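Rhamnosidase B (Bacillus sp., PDB 2OKX) probably hydrolyses terminal alpha-L-rhamnose residues from rhamnose-containing glycosides, as an alpha-L-rhamnosidase of glycoside hydrolase family 78. Local coordinates at residues Leu223-Gln228 with Pro386-Leu391; Tyr242-Val246 with Tyr364-Pro368; Glu394-Phe398 with Asp483-Ile489; Phe97-Tyr103 with Cys146-Phe150. One frame throughout, in Å; residues are numbered along the deposited sequence.

Contact 1. Residues Leu223-Gln228 with Pro386-Leu391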
loop_
_atom_site.group_PDB
_atom_site.type_symbol
_atom_site.label_atom_id
_atom_site.label_comp_id
_atom_site.label_asym_id
_atom_site.label_seq_id
_atom_site.Cartn_x
_atom_site.Cartn_y
_atom_site.Cartn_z
ATOM N N LEU A 223 8.287 7.049 18.326
ATOM C CA LEU A 223 9.218 6.014 18.757
ATOM C C LEU A 223 9.073 4.720 17.977
ATOM O O LEU A 223 7.961 4.259 17.734
ATOM C CB LEU A 223 9.003 5.690 20.241
ATOM C CG LEU A 223 8.244 6.652 21.160
ATOM C CD1 LEU A 223 8.162 6.032 22.554
ATOM C CD2 LEU A 223 8.928 7.999 21.216
ATOM N N ASP A 224 10.198 4.132 17.584
ATOM C CA ASP A 224 10.162 2.860 16.881
ATOM C C ASP A 224 10.431 1.806 17.954
ATOM O O ASP A 224 11.562 1.345 18.136
ATOM C CB ASP A 224 11.229 2.809 15.791
ATOM C CG ASP A 224 11.081 1.598 14.892
ATOM O OD1 ASP A 224 11.594 1.636 13.754
ATOM O OD2 ASP A 224 10.457 0.607 15.324
ATOM N N LEU A 225 9.377 1.457 18.681
ATOM C CA LEU A 225 9.463 0.479 19.756
ATOM C C LEU A 225 9.824 -0.916 19.262
ATOM O O LEU A 225 10.464 -1.682 19.978
ATOM C CB LEU A 225 8.141 0.442 20.525
ATOM C CG LEU A 225 7.782 1.724 21.281
ATOM C CD1 LEU A 225 6.403 1.589 21.917
ATOM C CD2 LEU A 225 8.839 2.004 22.340
ATOM N N ARG A 226 9.416 -1.243 18.040
ATOM C CA ARG A 226 9.710 -2.554 17.466
ATOM C C ARG A 226 11.220 -2.782 17.375
ATOM O O ARG A 226 11.736 -3.787 17.865
ATOM C CB ARG A 226 9.079 -2.671 16.071
ATOM C CG ARG A 226 9.460 -3.930 15.285
ATOM C CD ARG A 226 8.966 -3.812 13.846
ATOM N NE ARG A 226 9.521 -4.825 12.952
ATOM C CZ ARG A 226 9.055 -6.065 12.828
ATOM N NH1 ARG A 226 9.635 -6.911 11.983
ATOM N NH2 ARG A 226 8.011 -6.460 13.540
ATOM N N ASN A 227 11.928 -1.845 16.750
ATOM C CA ASN A 227 13.371 -1.977 16.600
ATOM C C ASN A 227 14.123 -1.709 17.911
ATOM O O ASN A 227 15.250 -2.171 18.089
ATOM C CB ASN A 227 13.885 -1.045 15.489
ATOM C CG ASN A 227 13.400 -1.454 14.096
ATOM O OD1 ASN A 227 12.852 -2.544 13.900
ATOM N ND2 ASN A 227 13.618 -0.580 13.120
ATOM N N GLN A 228 13.498 -0.975 18.829
ATOM C CA GLN A 228 14.125 -0.675 20.113
ATOM C C GLN A 228 14.064 -1.874 21.065
ATOM O O GLN A 228 15.048 -2.184 21.744
ATOM C CB GLN A 228 13.450 0.539 20.765
ATOM C CG GLN A 228 13.710 0.698 22.272
ATOM C CD GLN A 228 15.158 1.031 22.614
ATOM O OE1 GLN A 228 15.545 1.035 23.789
ATOM N NE2 GLN A 228 15.960 1.318 21.596
ATOM N N PRO A 386 18.825 2.418 27.615
ATOM C CA PRO A 386 18.677 3.721 26.967
ATOM C C PRO A 386 17.947 3.512 25.640
ATOM O O PRO A 386 17.964 2.411 25.088
ATOM C CB PRO A 386 20.120 4.172 26.771
ATOM C CG PRO A 386 20.828 2.881 26.527
ATOM C CD PRO A 386 20.229 1.970 27.580
ATOM N N PHE A 387 17.305 4.562 25.140
ATOM C CA PHE A 387 16.566 4.486 23.881
ATOM C C PHE A 387 17.503 4.813 22.724
ATOM O O PHE A 387 18.105 5.882 22.705
ATOM C CB PHE A 387 15.415 5.488 23.901
ATOM C CG PHE A 387 14.229 5.065 23.084
ATOM C CD1 PHE A 387 13.070 4.614 23.708
ATOM C CD2 PHE A 387 14.280 5.090 21.695
ATOM C CE1 PHE A 387 11.971 4.190 22.958
ATOM C CE2 PHE A 387 13.189 4.669 20.933
ATOM C CZ PHE A 387 12.032 4.217 21.567
ATOM N N GLU A 388 17.637 3.900 21.763
ATOM C CA GLU A 388 18.517 4.148 20.624
ATOM C C GLU A 388 18.077 5.430 19.910
ATOM O O GLU A 388 16.958 5.523 19.411
ATOM C CB GLU A 388 18.496 2.966 19.646
ATOM C CG GLU A 388 19.536 3.100 18.534
ATOM C CD GLU A 388 19.545 1.933 17.557
ATOM O OE1 GLU A 388 20.364 1.958 16.610
ATOM O OE2 GLU A 388 18.739 0.994 17.728
ATOM N N PRO A 389 18.962 6.439 19.861
ATOM C CA PRO A 389 18.710 7.739 19.227
ATOM C C PRO A 389 18.067 7.723 17.839
ATOM O O PRO A 389 17.144 8.488 17.577
ATOM C CB PRO A 389 20.093 8.379 19.208
ATOM C CG PRO A 389 20.706 7.852 20.471
ATOM C CD PRO A 389 20.328 6.390 20.416
ATOM N N SER A 390 18.555 6.862 16.952
ATOM C CA SER A 390 18.025 6.791 15.595
ATOM C C SER A 390 16.575 6.299 15.516
ATOM O O SER A 390 15.926 6.424 14.474
ATOM C CB SER A 390 18.923 5.908 14.725
ATOM O OG SER A 390 18.951 4.572 15.196
ATOM N N LEU A 391 16.070 5.757 16.618
ATOM C CA LEU A 391 14.704 5.241 16.662
ATOM C C LEU A 391 13.794 6.208 17.403
ATOM O O LEU A 391 12.661 5.872 17.737
ATOM C CB LEU A 391 14.678 3.884 17.383
ATOM C CG LEU A 391 15.653 2.804 16.900
ATOM C CD1 LEU A 391 15.462 1.535 17.725
ATOM C CD2 LEU A 391 15.423 2.523 15.424
HETATM O O HOH W 1 18.056 -1.367 18.399
#

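Contact 2. Residues Tyr242-Val246 with Tyr364-Pro368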
loop_
_atom_site.group_PDB
_atom_site.type_symbol
_atom_site.label_atom_id
_atom_site.label_comp_id
_atom_site.label_asym_id
_atom_site.label_seq_id
_atom_site.Cartn_x
_atom_site.Cartn_y
_atom_site.Cartn_z
ATOM N N TYR A 242 6.766 -8.035 22.127
ATOM C CA TYR A 242 7.724 -7.737 23.176
ATOM C C TYR A 242 6.997 -7.395 24.455
ATOM O O TYR A 242 5.845 -6.960 24.438
ATOM C CB TYR A 242 8.666 -6.587 22.778
ATOM C CG TYR A 242 7.998 -5.395 22.130
ATOM C CD1 TYR A 242 8.079 -5.193 20.749
ATOM C CD2 TYR A 242 7.281 -4.471 22.892
ATOM C CE1 TYR A 242 7.458 -4.097 20.141
ATOM C CE2 TYR A 242 6.657 -3.376 22.293
ATOM C CZ TYR A 242 6.749 -3.199 20.916
ATOM O OH TYR A 242 6.123 -2.124 20.321
ATOM N N CYS A 243 7.684 -7.608 25.570
ATOM C CA CYS A 243 7.135 -7.341 26.886
ATOM C C CYS A 243 8.034 -6.318 27.569
ATOM O O CYS A 243 9.243 -6.512 27.659
ATOM C CB CYS A 243 7.109 -8.636 27.699
ATOM S SG CYS A 243 6.484 -8.452 29.374
ATOM N N GLY A 244 7.448 -5.226 28.042
ATOM C CA GLY A 244 8.241 -4.206 28.698
ATOM C C GLY A 244 7.514 -2.885 28.831
ATOM O O GLY A 244 6.309 -2.797 28.579
ATOM N N TYR A 245 8.251 -1.852 29.228
ATOM C CA TYR A 245 7.669 -0.526 29.408
ATOM C C TYR A 245 8.531 0.568 28.807
ATOM O O TYR A 245 9.682 0.348 28.433
ATOM C CB TYR A 245 7.529 -0.171 30.894
ATOM C CG TYR A 245 6.822 -1.171 31.768
ATOM C CD1 TYR A 245 7.479 -2.307 32.239
ATOM C CD2 TYR A 245 5.500 -0.964 32.153
ATOM C CE1 TYR A 245 6.831 -3.212 33.079
ATOM C CE2 TYR A 245 4.844 -1.859 32.988
ATOM C CZ TYR A 245 5.514 -2.979 33.446
ATOM O OH TYR A 245 4.854 -3.865 34.263
ATOM N N VAL A 246 7.947 1.754 28.720
ATOM C CA VAL A 246 8.664 2.936 28.277
ATOM C C VAL A 246 8.685 3.723 29.575
ATOM O O VAL A 246 7.665 3.805 30.260
ATOM C CB VAL A 246 7.895 3.750 27.219
ATOM C CG1 VAL A 246 8.469 5.167 27.145
ATOM C CG2 VAL A 246 8.015 3.078 25.863
ATOM N N TYR A 364 8.400 -8.076 35.436
ATOM C CA TYR A 364 7.429 -7.332 34.649
ATOM C C TYR A 364 6.155 -7.116 35.459
ATOM O O TYR A 364 5.580 -6.030 35.445
ATOM C CB TYR A 364 7.104 -8.088 33.355
ATOM C CG TYR A 364 5.847 -7.604 32.659
ATOM C CD1 TYR A 364 4.699 -8.398 32.617
ATOM C CD2 TYR A 364 5.800 -6.346 32.056
ATOM C CE1 TYR A 364 3.534 -7.954 31.993
ATOM C CE2 TYR A 364 4.641 -5.891 31.430
ATOM C CZ TYR A 364 3.512 -6.697 31.402
ATOM O OH TYR A 364 2.368 -6.247 30.784
ATOM N N ARG A 365 5.732 -8.149 36.182
ATOM C CA ARG A 365 4.512 -8.082 36.987
ATOM C C ARG A 365 4.602 -7.235 38.253
ATOM O O ARG A 365 3.622 -6.616 38.663
ATOM C CB ARG A 365 4.063 -9.495 37.367
ATOM C CG ARG A 365 3.565 -10.330 36.201
ATOM C CD ARG A 365 2.276 -9.765 35.630
ATOM N NE ARG A 365 1.789 -10.560 34.504
ATOM C CZ ARG A 365 0.644 -10.336 33.867
ATOM N NH1 ARG A 365 -0.142 -9.335 34.244
ATOM N NH2 ARG A 365 0.281 -11.115 32.856
ATOM N N ALA A 366 5.772 -7.211 38.878
ATOM C CA ALA A 366 5.948 -6.450 40.112
ATOM C C ALA A 366 6.384 -5.010 39.879
ATOM O O ALA A 366 5.917 -4.094 40.554
ATOM C CB ALA A 366 6.965 -7.152 41.006
ATOM N N LEU A 367 7.275 -4.826 38.911
ATOM C CA LEU A 367 7.846 -3.525 38.582
ATOM C C LEU A 367 6.988 -2.271 38.728
ATOM O O LEU A 367 7.356 -1.350 39.462
ATOM C CB LEU A 367 8.441 -3.566 37.173
ATOM C CG LEU A 367 9.188 -2.319 36.698
ATOM C CD1 LEU A 367 10.058 -1.757 37.804
ATOM C CD2 LEU A 367 10.030 -2.687 35.491
ATOM N N PRO A 368 5.835 -2.209 38.043
ATOM C CA PRO A 368 4.999 -1.010 38.160
ATOM C C PRO A 368 4.861 -0.475 39.583
ATOM O O PRO A 368 5.314 0.628 39.890
ATOM C CB PRO A 368 3.666 -1.468 37.581
ATOM C CG PRO A 368 4.083 -2.444 36.545
ATOM C CD PRO A 368 5.139 -3.251 37.271
#

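Contact 3. Residues Glu394-Phe398 with Asp483-Ile489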
loop_
_atom_site.group_PDB
_atom_site.type_symbol
_atom_site.label_atom_id
_atom_site.label_comp_id
_atom_site.label_asym_id
_atom_site.label_seq_id
_atom_site.Cartn_x
_atom_site.Cartn_y
_atom_site.Cartn_z
ATOM N N GLU A 394 11.624 13.988 18.192
ATOM C CA GLU A 394 10.641 14.905 18.751
ATOM C C GLU A 394 10.067 15.800 17.649
ATOM O O GLU A 394 9.310 16.728 17.912
ATOM C CB GLU A 394 11.279 15.742 19.869
ATOM C CG GLU A 394 11.355 14.983 21.194
ATOM C CD GLU A 394 12.272 15.633 22.219
ATOM O OE1 GLU A 394 12.341 16.878 22.267
ATOM O OE2 GLU A 394 12.913 14.888 22.991
ATOM N N GLU A 395 10.447 15.510 16.409
ATOM C CA GLU A 395 9.942 16.249 15.253
ATOM C C GLU A 395 8.871 15.301 14.721
ATOM O O GLU A 395 9.105 14.528 13.796
ATOM C CB GLU A 395 11.074 16.459 14.249
ATOM C CG GLU A 395 12.264 17.199 14.871
ATOM C CD GLU A 395 13.410 17.404 13.909
ATOM O OE1 GLU A 395 14.123 16.422 13.601
ATOM O OE2 GLU A 395 13.593 18.554 13.454
ATOM N N ASN A 396 7.698 15.374 15.342
ATOM C CA ASN A 396 6.582 14.485 15.046
ATOM C C ASN A 396 5.350 15.160 14.444
ATOM O O ASN A 396 4.452 15.615 15.159
ATOM C CB ASN A 396 6.222 13.755 16.348
ATOM C CG ASN A 396 5.074 12.789 16.187
ATOM O OD1 ASN A 396 4.662 12.462 15.071
ATOM N ND2 ASN A 396 4.553 12.312 17.313
ATOM N N VAL A 397 5.302 15.191 13.117
ATOM C CA VAL A 397 4.193 15.819 12.415
ATOM C C VAL A 397 2.856 15.133 12.676
ATOM O O VAL A 397 1.852 15.802 12.887
ATOM C CB VAL A 397 4.455 15.863 10.897
ATOM C CG1 VAL A 397 3.253 16.484 10.174
ATOM C CG2 VAL A 397 5.717 16.683 10.619
ATOM N N PHE A 398 2.842 13.803 12.667
ATOM C CA PHE A 398 1.602 13.065 12.897
ATOM C C PHE A 398 1.001 13.373 14.268
ATOM O O PHE A 398 -0.158 13.777 14.375
ATOM C CB PHE A 398 1.850 11.555 12.762
ATOM C CG PHE A 398 0.600 10.721 12.873
ATOM C CD1 PHE A 398 -0.301 10.641 11.812
ATOM C CD2 PHE A 398 0.322 10.017 14.042
ATOM C CE1 PHE A 398 -1.464 9.870 11.915
ATOM C CE2 PHE A 398 -0.837 9.244 14.157
ATOM C CZ PHE A 398 -1.732 9.170 13.089
ATOM N N ASP A 483 2.413 7.255 9.382
ATOM C CA ASP A 483 2.940 8.605 9.551
ATOM C C ASP A 483 3.085 9.149 8.135
ATOM O O ASP A 483 4.180 9.179 7.571
ATOM C CB ASP A 483 4.297 8.565 10.252
ATOM C CG ASP A 483 4.171 8.517 11.758
ATOM O OD1 ASP A 483 3.667 7.505 12.292
ATOM O OD2 ASP A 483 4.574 9.506 12.409
ATOM N N ASN A 484 1.955 9.558 7.564
ATOM C CA ASN A 484 1.874 10.074 6.195
ATOM C C ASN A 484 2.333 11.526 6.194
ATOM O O ASN A 484 1.585 12.431 5.813
ATOM C CB ASN A 484 0.417 9.980 5.736
ATOM C CG ASN A 484 0.291 9.620 4.281
ATOM O OD1 ASN A 484 1.198 9.033 3.696
ATOM N ND2 ASN A 484 -0.855 9.948 3.689
ATOM N N THR A 485 3.588 11.735 6.575
ATOM C CA THR A 485 4.101 13.084 6.734
ATOM C C THR A 485 5.562 13.330 6.380
ATOM O O THR A 485 6.321 12.421 6.061
ATOM C CB THR A 485 3.997 13.481 8.207
ATOM O OG1 THR A 485 4.909 12.665 8.956
ATOM C CG2 THR A 485 2.596 13.240 8.752
ATOM N N PHE A 486 5.926 14.607 6.467
ATOM C CA PHE A 486 7.294 15.061 6.302
ATOM C C PHE A 486 7.376 16.448 6.926
ATOM O O PHE A 486 6.370 17.155 7.040
ATOM C CB PHE A 486 7.762 15.059 4.827
ATOM C CG PHE A 486 7.284 16.225 3.993
ATOM C CD1 PHE A 486 6.520 15.998 2.851
ATOM C CD2 PHE A 486 7.656 17.536 4.296
ATOM C CE1 PHE A 486 6.138 17.052 2.021
ATOM C CE2 PHE A 486 7.277 18.597 3.470
ATOM C CZ PHE A 486 6.518 18.353 2.333
ATOM N N ARG A 487 8.559 16.801 7.403
ATOM C CA ARG A 487 8.776 18.121 7.966
ATOM C C ARG A 487 9.930 18.711 7.187
ATOM O O ARG A 487 10.941 18.045 6.957
ATOM C CB ARG A 487 9.141 18.067 9.451
ATOM C CG ARG A 487 9.744 19.390 9.956
ATOM C CD ARG A 487 9.744 19.476 11.467
ATOM N NE ARG A 487 8.391 19.595 11.994
ATOM C CZ ARG A 487 8.094 19.649 13.287
ATOM N NH1 ARG A 487 9.063 19.593 14.194
ATOM N NH2 ARG A 487 6.831 19.762 13.676
ATOM N N TYR A 488 9.766 19.957 6.776
ATOM C CA TYR A 488 10.782 20.665 6.017
ATOM C C TYR A 488 11.069 21.950 6.778
ATOM O O TYR A 488 10.152 22.712 7.091
ATOM C CB TYR A 488 10.250 20.997 4.621
ATOM C CG TYR A 488 11.203 21.790 3.757
ATOM C CD1 TYR A 488 12.106 21.148 2.908
ATOM C CD2 TYR A 488 11.200 23.185 3.787
ATOM C CE1 TYR A 488 12.978 21.880 2.104
ATOM C CE2 TYR A 488 12.070 23.927 2.992
ATOM C CZ TYR A 488 12.953 23.269 2.154
ATOM O OH TYR A 488 13.807 24.004 1.366
ATOM N N ILE A 489 12.339 22.172 7.099
ATOM C CA ILE A 489 12.747 23.372 7.817
ATOM C C ILE A 489 13.432 24.268 6.794
ATOM O O ILE A 489 14.409 23.875 6.158
ATOM C CB ILE A 489 13.711 23.031 8.968
ATOM C CG1 ILE A 489 13.077 21.961 9.863
ATOM C CG2 ILE A 489 13.995 24.280 9.792
ATOM C CD1 ILE A 489 14.026 21.345 10.867
HETATM O O HOH W 2 11.956 20.549 14.148
HETATM O O HOH W 3 5.105 12.019 11.580
#

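Contact 4. Residues Phe97-Tyr103 with Cys146-Phe150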
loop_
_atom_site.group_PDB
_atom_site.type_symbol
_atom_site.label_atom_id
_atom_site.label_comp_id
_atom_site.label_asym_id
_atom_site.label_seq_id
_atom_site.Cartn_x
_atom_site.Cartn_y
_atom_site.Cartn_z
ATOM N N PHE A 97 16.953 2.277 3.206
ATOM C CA PHE A 97 16.119 2.069 4.382
ATOM C C PHE A 97 16.855 1.453 5.568
ATOM O O PHE A 97 16.669 1.882 6.705
ATOM C CB PHE A 97 14.910 1.194 4.025
ATOM C CG PHE A 97 14.054 1.754 2.916
ATOM C CD1 PHE A 97 13.817 3.124 2.820
ATOM C CD2 PHE A 97 13.457 0.906 1.988
ATOM C CE1 PHE A 97 12.994 3.644 1.813
ATOM C CE2 PHE A 97 12.633 1.413 0.979
ATOM C CZ PHE A 97 12.401 2.784 0.894
ATOM N N GLY A 98 17.680 0.443 5.300
ATOM C CA GLY A 98 18.407 -0.219 6.371
ATOM C C GLY A 98 17.471 -1.041 7.239
ATOM O O GLY A 98 17.852 -1.529 8.306
ATOM N N VAL A 99 16.235 -1.194 6.772
ATOM C CA VAL A 99 15.208 -1.946 7.489
ATOM C C VAL A 99 14.312 -2.619 6.455
ATOM O O VAL A 99 13.939 -1.998 5.459
ATOM C CB VAL A 99 14.341 -1.004 8.359
ATOM C CG1 VAL A 99 13.226 -1.782 9.038
ATOM C CG2 VAL A 99 15.209 -0.307 9.393
ATOM N N SER A 100 13.976 -3.883 6.677
ATOM C CA SER A 100 13.117 -4.599 5.737
ATOM C C SER A 100 11.661 -4.150 5.864
ATOM O O SER A 100 11.241 -3.690 6.923
ATOM C CB SER A 100 13.197 -6.113 5.986
ATOM O OG SER A 100 14.494 -6.629 5.728
ATOM N N ASN A 101 10.901 -4.263 4.772
ATOM C CA ASN A 101 9.478 -3.922 4.793
ATOM C C ASN A 101 8.712 -4.832 3.824
ATOM O O ASN A 101 9.248 -5.852 3.387
ATOM C CB ASN A 101 9.233 -2.431 4.482
ATOM C CG ASN A 101 9.809 -1.986 3.143
ATOM O OD1 ASN A 101 9.665 -2.665 2.126
ATOM N ND2 ASN A 101 10.446 -0.818 3.138
ATOM N N PHE A 102 7.473 -4.476 3.501
ATOM C CA PHE A 102 6.640 -5.296 2.615
ATOM C C PHE A 102 6.952 -5.188 1.121
ATOM O O PHE A 102 6.298 -5.845 0.309
ATOM C CB PHE A 102 5.154 -4.974 2.826
ATOM C CG PHE A 102 4.604 -5.391 4.169
ATOM C CD1 PHE A 102 5.418 -5.460 5.297
ATOM C CD2 PHE A 102 3.234 -5.603 4.325
ATOM C CE1 PHE A 102 4.877 -5.722 6.563
ATOM C CE2 PHE A 102 2.681 -5.863 5.581
ATOM C CZ PHE A 102 3.506 -5.920 6.706
ATOM N N TYR A 103 7.910 -4.344 0.745
ATOM C CA TYR A 103 8.287 -4.220 -0.662
ATOM C C TYR A 103 9.788 -4.007 -0.845
ATOM O O TYR A 103 10.247 -3.510 -1.877
ATOM C CB TYR A 103 7.486 -3.109 -1.377
ATOM C CG TYR A 103 7.398 -1.747 -0.699
ATOM C CD1 TYR A 103 8.538 -0.968 -0.477
ATOM C CD2 TYR A 103 6.155 -1.205 -0.355
ATOM C CE1 TYR A 103 8.440 0.319 0.064
ATOM C CE2 TYR A 103 6.047 0.079 0.183
ATOM C CZ TYR A 103 7.193 0.836 0.388
ATOM O OH TYR A 103 7.084 2.111 0.902
ATOM N N CYS A 146 4.560 -0.138 9.086
ATOM C CA CYS A 146 5.182 -1.456 9.112
ATOM C C CYS A 146 5.438 -1.944 7.691
ATOM O O CYS A 146 6.354 -2.731 7.455
ATOM C CB CYS A 146 4.301 -2.463 9.866
ATOM S SG CYS A 146 2.686 -2.831 9.112
ATOM N N GLN A 147 4.646 -1.450 6.740
ATOM C CA GLN A 147 4.775 -1.866 5.346
ATOM C C GLN A 147 5.743 -1.038 4.511
ATOM O O GLN A 147 6.261 -1.521 3.503
ATOM C CB GLN A 147 3.408 -1.818 4.632
ATOM C CG GLN A 147 2.256 -2.533 5.339
ATOM C CD GLN A 147 1.485 -1.620 6.270
ATOM O OE1 GLN A 147 1.920 -0.506 6.563
ATOM N NE2 GLN A 147 0.334 -2.090 6.749
ATOM N N GLN A 148 6.005 0.194 4.932
ATOM C CA GLN A 148 6.832 1.079 4.124
ATOM C C GLN A 148 8.166 1.579 4.675
ATOM O O GLN A 148 8.744 0.985 5.581
ATOM C CB GLN A 148 5.963 2.265 3.704
ATOM C CG GLN A 148 4.522 1.855 3.374
ATOM C CD GLN A 148 3.843 2.824 2.427
ATOM O OE1 GLN A 148 2.698 3.237 2.644
ATOM N NE2 GLN A 148 4.545 3.188 1.368
ATOM N N GLY A 149 8.647 2.679 4.097
ATOM C CA GLY A 149 9.916 3.256 4.509
ATOM C C GLY A 149 9.827 4.260 5.641
ATOM O O GLY A 149 9.354 3.935 6.728
ATOM N N PHE A 150 10.262 5.490 5.383
ATOM C CA PHE A 150 10.258 6.531 6.409
ATOM C C PHE A 150 9.689 7.868 5.943
ATOM O O PHE A 150 9.836 8.243 4.780
ATOM C CB PHE A 150 11.693 6.775 6.892
ATOM C CG PHE A 150 12.358 5.561 7.476
ATOM C CD1 PHE A 150 12.365 5.349 8.851
ATOM C CD2 PHE A 150 12.973 4.627 6.652
ATOM C CE1 PHE A 150 12.974 4.225 9.399
ATOM C CE2 PHE A 150 13.587 3.493 7.189
ATOM C CZ PHE A 150 13.587 3.294 8.565
HETATM O O HOH W 4 11.865 0.117 5.648
HETATM O O HOH W 5 8.128 4.490 2.148
#

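Contact 1. Residues Leu223-Gln228 with Pro386-Leu391
Gln228 lays its aliphatic part over the ring of Phe387: CG sits 4.0 Å from the ring centroid and almost on the ring normal, a CH-pi contact, and the amide lies nearly parallel to the ring, planes 8° apart. CG anti to the backbone N (chi1 162°) points the chain at Phe387, and a bend at chi2 lays the amide along the ring. Two leucines reach the same ring at its far end, Leu223 CB at 3.6 Å from Phe387 CZ and Leu225 CD2 near the ring plane at the edge. Leu391 pushes CD1 against the backbone of the helix, 3.4 Å from Gln228 N. An alanine in place of Gln228 would probably uncover this face of Phe387 and leave the ring less firmly held. Asp224 is the N-cap of helix 225-229, which follows strand 219-223, a neighbour of strand 392-393 in an antiparallel sheet of the D2 region; Asp224 OD2 accepts from Asn227 N at 3.2 Å from above the carboxylate plane, while OD1 salt-bridges Arg20. The backbones are joined by Asp224 N donating to Leu391 O at 3.0 Å. A water donates to both Asn227 O and Glu388 OE2, bridging short helix and loop.

Contact 2. Residues Tyr242-Val246 with Tyr364-Pro368
Cys243 and Tyr245 both reach the ring of Tyr364, on helix 362-370. The sulfur lies over one face, Cys243 SG being 3.5 Å from the centroid of the Tyr364 ring and 14° off its normal, a sulfur-aromatic contact. The thiol is carried outward by a first torsion of 179°, with SG anti to the backbone N. Tyr245 meets Tyr364 differently: the long axes of the two side chains are roughly perpendicular, while their ring planes are 37° apart, an oblique pair. Tyr245 CE1 comes to 3.5 Å from Tyr364 CD2, and beyond it Leu367 CD2 lies 4.0 Å from Tyr245 CE1. The Tyr245 hydroxyl is modelled as donating to Tyr364 O, in the plane of the Tyr245 ring, although its exact place is uncertain. At its own far end Tyr364 is held by a hydrogen bond from its hydroxyl to Asp304. A leucine here, without ring or hydroxyl, would probably leave Asp304 without its mate and the Cys243 sulfur without a flat surface to rest on. The contact lays helix 362-370 against strand 240-252 within the family's D2 region; strand 297-309 pairs with that strand and supplies Thr306 beside Cys243 and Tyr364, while Leu377 and Phe380 pack on Leu367.

Contact 3. Residues Glu394-Phe398 with Asp483-Ile489
Val397 overlaps Thr485, its CG1 lying 3.6 Å from Thr485 CG2, the two short side chains lying side by side and pointing opposite ways. The second methyl turns toward the strand's next residues, with Val397 CG2 at 3.9 Å from Arg487 CB. Arg487, bent at chi3 (-69°), brings NH1 alongside the backbone of Glu395, 3.6 Å from Glu395 CA. The carboxylate does not grip the guanidinium directly; its plane is steeply turned, 76° from that of the guanidinium, and a water links the two, donating to Glu395 OE2 and accepting from Arg487 NH1. Arg487 NE makes a salt bridge with Asp464 of strand 462-472. At the other end Asp483 OD2 comes to 3.4 Å from Phe398 CB. A second water bridges these residues: it donates to Asp483 OD2 at 2.7 Å, accepts from Phe398 N, and hydrogen-bonds Thr485 OG1. His315 bonds both Asn396 ND2 and Asp483 OD1, tying the two segments through a third residue. Asn396 is the N-cap, its OD1 accepting from Gly399 N. The result is a side-chain-capped start of helix 397-402 packed on strand 485-489 of the concanavalin-like beta domain.

Contact 4. Residues Phe97-Tyr103 with Cys146-Phe150
Phe102 turns one face to CG of Gln147. Its CB comes first, 3.7 Å from Gln147 O, the same oxygen that accepts from Phe102 N at 3.2 Å. CG sits by Gln147 CA. CD2 and CE2 both touch Gln147 CG, which lies over this face toward the rim, 3.6 Å from the centroid, in a CH-pi contact. Along the other pair of ring carbons, and on the same side of the plane, CE1 is 3.5 Å from Cys146 O, and at the tip CZ lies 4.0 Å from Cys146 SG. His310 of the D2 region and Trp622 of the six-hairpin glycosidase region also bring their rings to Phe102. The ring of Tyr103 has Gln147 O over one face. Asn101 OD1 accepts from Tyr103 N at 2.8 Å, closing an Asx turn that fixes the backbone here. Farther along, the face of Phe97 lies against Gly149 CA, at a site where a side chain would collide with the ring, and Val99 CG2 meets the edge of Phe150. One water joins Val99 O, Asn101 ND2 and Gln148 O; another links Tyr103 OH to Gly149 N. Two irregular loops of the N-terminal domain, one after strand 87-96 and one before strand 153-155, thus join where domains meet.

In the fold
From the N terminus, contact 4 comes first, joining the loop after strand 87-96 to the loop before strand 153-155 and closing a span of 42 residues in the N-terminal domain region. Contact 1 opens next and brackets 157 residues; contact 2 lies wholly within that span, and the two meet where Leu225 packs on Tyr242 and Val246. Contact 3 follows in series, its first segment beginning just beyond residue 391, and ties helix 397-402 to strand 485-489 of the concanavalin-like region. Although far apart in sequence, contacts 4 and 1 touch through Val99 and Asn227. Contact 2 stands farther out, its centre about 30 Å from that of contact 3.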